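Local coordinates for protein lipase, class 3 (Penicillium roqueforti FM164, PDB 6L7N) that is a fungal class 3 lipase of the alpha/beta-hydrolase superfamily that probably hydrolyses the ester bonds of acylglycerols, at residues I69-A74 / P137-A142. Residues are numbered along the deposited sequence; the frame is centred on the assembly and turned at random.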
ATOM      1  N   ILE A  69       1.477   5.037  12.638  1.00 11.38           N
ATOM      2  CA  ILE A  69       0.852   3.900  13.301  1.00  8.71           C
ATOM      3  C   ILE A  69      -0.316   4.447  14.112  1.00  9.61           C
ATOM      4  O   ILE A  69      -0.122   5.309  14.981  1.00 17.89           O
ATOM      5  CB  ILE A  69       1.837   3.147  14.205  1.00  7.41           C
ATOM      6  CG1 ILE A  69       3.118   2.777  13.436  1.00  7.23           C
ATOM      7  CG2 ILE A  69       1.163   1.939  14.856  1.00 16.61           C
ATOM      8  CD1 ILE A  69       4.169   2.084  14.301  1.00  6.40           C
ATOM      9  N   ALA A  70      -1.519   3.962  13.808  1.00  7.93           N
ATOM     10  CA  ALA A  70      -2.742   4.363  14.494  1.00 11.29           C
ATOM     11  C   ALA A  70      -3.440   3.133  15.052  1.00 13.28           C
ATOM     12  O   ALA A  70      -3.145   2.002  14.664  1.00 12.32           O
ATOM     13  CB  ALA A  70      -3.702   5.109  13.565  1.00  8.05           C
ATOM     14  N   VAL A  71      -4.369   3.350  15.977  1.00 10.74           N
ATOM     15  CA  VAL A  71      -5.153   2.262  16.550  1.00 10.89           C
ATOM     16  C   VAL A  71      -6.626   2.530  16.291  1.00 13.31           C
ATOM     17  O   VAL A  71      -7.118   3.639  16.541  1.00 13.77           O
ATOM     18  CB  VAL A  71      -4.883   2.066  18.055  1.00 16.15           C
ATOM     19  CG1 VAL A  71      -6.013   1.246  18.654  1.00 17.54           C
ATOM     20  CG2 VAL A  71      -3.545   1.311  18.278  1.00 21.19           C
ATOM     21  N   ASP A  72      -7.316   1.504  15.804  1.00 11.99           N
ATOM     22  CA  ASP A  72      -8.718   1.520  15.415  1.00 16.89           C
ATOM     23  C   ASP A  72      -9.427   0.558  16.366  1.00 17.03           C
ATOM     24  O   ASP A  72      -9.341  -0.665  16.201  1.00 13.55           O
ATOM     25  CB  ASP A  72      -8.836   1.103  13.952  1.00 14.24           C
ATOM     26  CG  ASP A  72     -10.256   0.998  13.469  1.00 19.07           C
ATOM     27  OD1 ASP A  72     -11.209   0.959  14.290  1.00 18.45           O
ATOM     28  OD2 ASP A  72     -10.406   0.955  12.232  1.00 12.34           O
ATOM     29  N   HIS A  73     -10.086   1.116  17.384  1.00 19.77           N
ATOM     30  CA  HIS A  73     -10.824   0.313  18.351  1.00 17.56           C
ATOM     31  C   HIS A  73     -12.142  -0.206  17.802  1.00 21.31           C
ATOM     32  O   HIS A  73     -12.680  -1.187  18.331  1.00 23.84           O
ATOM     33  CB  HIS A  73     -11.082   1.138  19.616  1.00 20.40           C
ATOM     34  CG  HIS A  73      -9.834   1.519  20.343  1.00 17.77           C
ATOM     35  ND1 HIS A  73      -9.028   0.592  20.964  1.00 19.65           N
ATOM     36  CD2 HIS A  73      -9.242   2.721  20.533  1.00 22.34           C
ATOM     37  CE1 HIS A  73      -7.998   1.206  21.516  1.00 20.08           C
ATOM     38  NE2 HIS A  73      -8.101   2.499  21.266  1.00 23.02           N
ATOM     39  N   ALA A  74     -12.688   0.435  16.773  1.00 16.79           N
ATOM     40  CA  ALA A  74     -13.906  -0.083  16.164  1.00 21.59           C
ATOM     41  C   ALA A  74     -13.642  -1.398  15.446  1.00 26.17           C
ATOM     42  O   ALA A  74     -14.418  -2.353  15.582  1.00 27.15           O
ATOM     43  CB  ALA A  74     -14.498   0.953  15.207  1.00 20.72           C
ATOM     44  N   PRO A 137      -3.616  -6.327  22.636  1.00 18.08           N
ATOM     45  CA  PRO A 137      -3.147  -7.688  22.311  1.00 16.99           C
ATOM     46  C   PRO A 137      -4.035  -8.470  21.351  1.00 23.26           C
ATOM     47  O   PRO A 137      -3.519  -9.332  20.627  1.00 22.23           O
ATOM     48  CB  PRO A 137      -3.093  -8.369  23.688  1.00 21.96           C
ATOM     49  CG  PRO A 137      -4.102  -7.632  24.512  1.00 17.83           C
ATOM     50  CD  PRO A 137      -3.977  -6.191  24.061  1.00 21.14           C
ATOM     51  N   GLY A 138      -5.342  -8.245  21.350  1.00 20.42           N
ATOM     52  CA  GLY A 138      -6.223  -8.988  20.475  1.00 16.47           C
ATOM     53  C   GLY A 138      -6.398  -8.372  19.104  1.00 17.97           C
ATOM     54  O   GLY A 138      -7.244  -8.830  18.326  1.00 13.46           O
ATOM     55  N   TYR A 139      -5.619  -7.348  18.782  1.00 13.29           N
ATOM     56  CA  TYR A 139      -5.824  -6.587  17.557  1.00 13.58           C
ATOM     57  C   TYR A 139      -4.992  -7.167  16.421  1.00  9.83           C
ATOM     58  O   TYR A 139      -3.894  -7.690  16.628  1.00 13.70           O
ATOM     59  CB  TYR A 139      -5.463  -5.113  17.757  1.00 11.78           C
ATOM     60  CG  TYR A 139      -6.528  -4.301  18.478  1.00 11.21           C
ATOM     61  CD1 TYR A 139      -7.478  -4.921  19.288  1.00 16.10           C
ATOM     62  CD2 TYR A 139      -6.579  -2.924  18.352  1.00 11.87           C
ATOM     63  CE1 TYR A 139      -8.448  -4.183  19.946  1.00 15.88           C
ATOM     64  CE2 TYR A 139      -7.554  -2.169  19.013  1.00 12.20           C
ATOM     65  CZ  TYR A 139      -8.484  -2.811  19.808  1.00 19.05           C
ATOM     66  OH  TYR A 139      -9.451  -2.066  20.463  1.00 17.06           O
ATOM     67  N   GLU A 140      -5.545  -7.091  15.217  1.00 12.17           N
ATOM     68  CA  GLU A 140      -4.797  -7.452  14.026  1.00  8.07           C
ATOM     69  C   GLU A 140      -3.868  -6.305  13.652  1.00 11.98           C
ATOM     70  O   GLU A 140      -3.973  -5.190  14.163  1.00 10.60           O
ATOM     71  CB  GLU A 140      -5.749  -7.788  12.875  1.00 13.38           C
ATOM     72  CG  GLU A 140      -6.453  -6.586  12.290  1.00 14.35           C
ATOM     73  CD  GLU A 140      -7.419  -6.930  11.167  1.00 21.01           C
ATOM     74  OE1 GLU A 140      -7.230  -7.964  10.496  1.00 23.19           O
ATOM     75  OE2 GLU A 140      -8.378  -6.161  10.957  1.00 28.14           O
ATOM     76  N   LEU A 141      -2.917  -6.587  12.773  1.00  7.46           N
ATOM     77  CA  LEU A 141      -2.030  -5.559  12.267  1.00  5.69           C
ATOM     78  C   LEU A 141      -2.317  -5.443  10.785  1.00  9.14           C
ATOM     79  O   LEU A 141      -2.330  -6.454  10.079  1.00  5.95           O
ATOM     80  CB  LEU A 141      -0.548  -5.885  12.510  1.00  8.56           C
ATOM     81  CG  LEU A 141       0.443  -4.976  11.757  1.00  5.78           C
ATOM     82  CD1 LEU A 141       0.398  -3.527  12.236  1.00 10.80           C
ATOM     83  CD2 LEU A 141       1.877  -5.489  11.793  1.00  9.23           C
ATOM     84  N   ALA A 142      -2.598  -4.229  10.339  1.00  6.04           N
ATOM     85  CA  ALA A 142      -2.926  -3.939   8.952  1.00  7.98           C
ATOM     86  C   ALA A 142      -1.910  -2.927   8.453  1.00  8.01           C
ATOM     87  O   ALA A 142      -1.752  -1.858   9.041  1.00  7.36           O
ATOM     88  CB  ALA A 142      -4.357  -3.401   8.825  1.00  9.44           C
TER
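ND1 of His-73 and OH of Tyr-139 lie 2.7 Å apart and share a nearly straight hydrogen bond, in which either group could be the donor. The phenol oxygen meets the imidazole at its edge, in the ring plane, while the two rings are inclined at 69° with centroids 5.7 Å apart. Tyr-139 directs its CB toward 69-74, and with CG anti to its own carbonyl carbon (chi1 -79°) the phenol reaches His-73. In this mixed alpha/beta-hydrolase sheet, strands 66-72 and 140-146 are not neighbours: strand 77-83 runs between them, antiparallel to the first and parallel to the second. The tyrosine thus joins two strand ends across an intervening strand, from the loop that enters 140-146 to the turn that leaves 66-72. CG1 of Val-71 touches CE2 of Tyr-139 at 3.8 Å, at the phenol's edge, and also sits over one face of the His-73 ring, offset toward its rim. A phenylalanine here would probably leave ND1 of His-73 without its phenol partner and the imidazole freer to turn. Asp-72 directs its carboxylate to other partners: OD2 hydrogen-bonds to OH of Tyr-18 on helix 6-22 and OD1 to the backbone N of Asn-75.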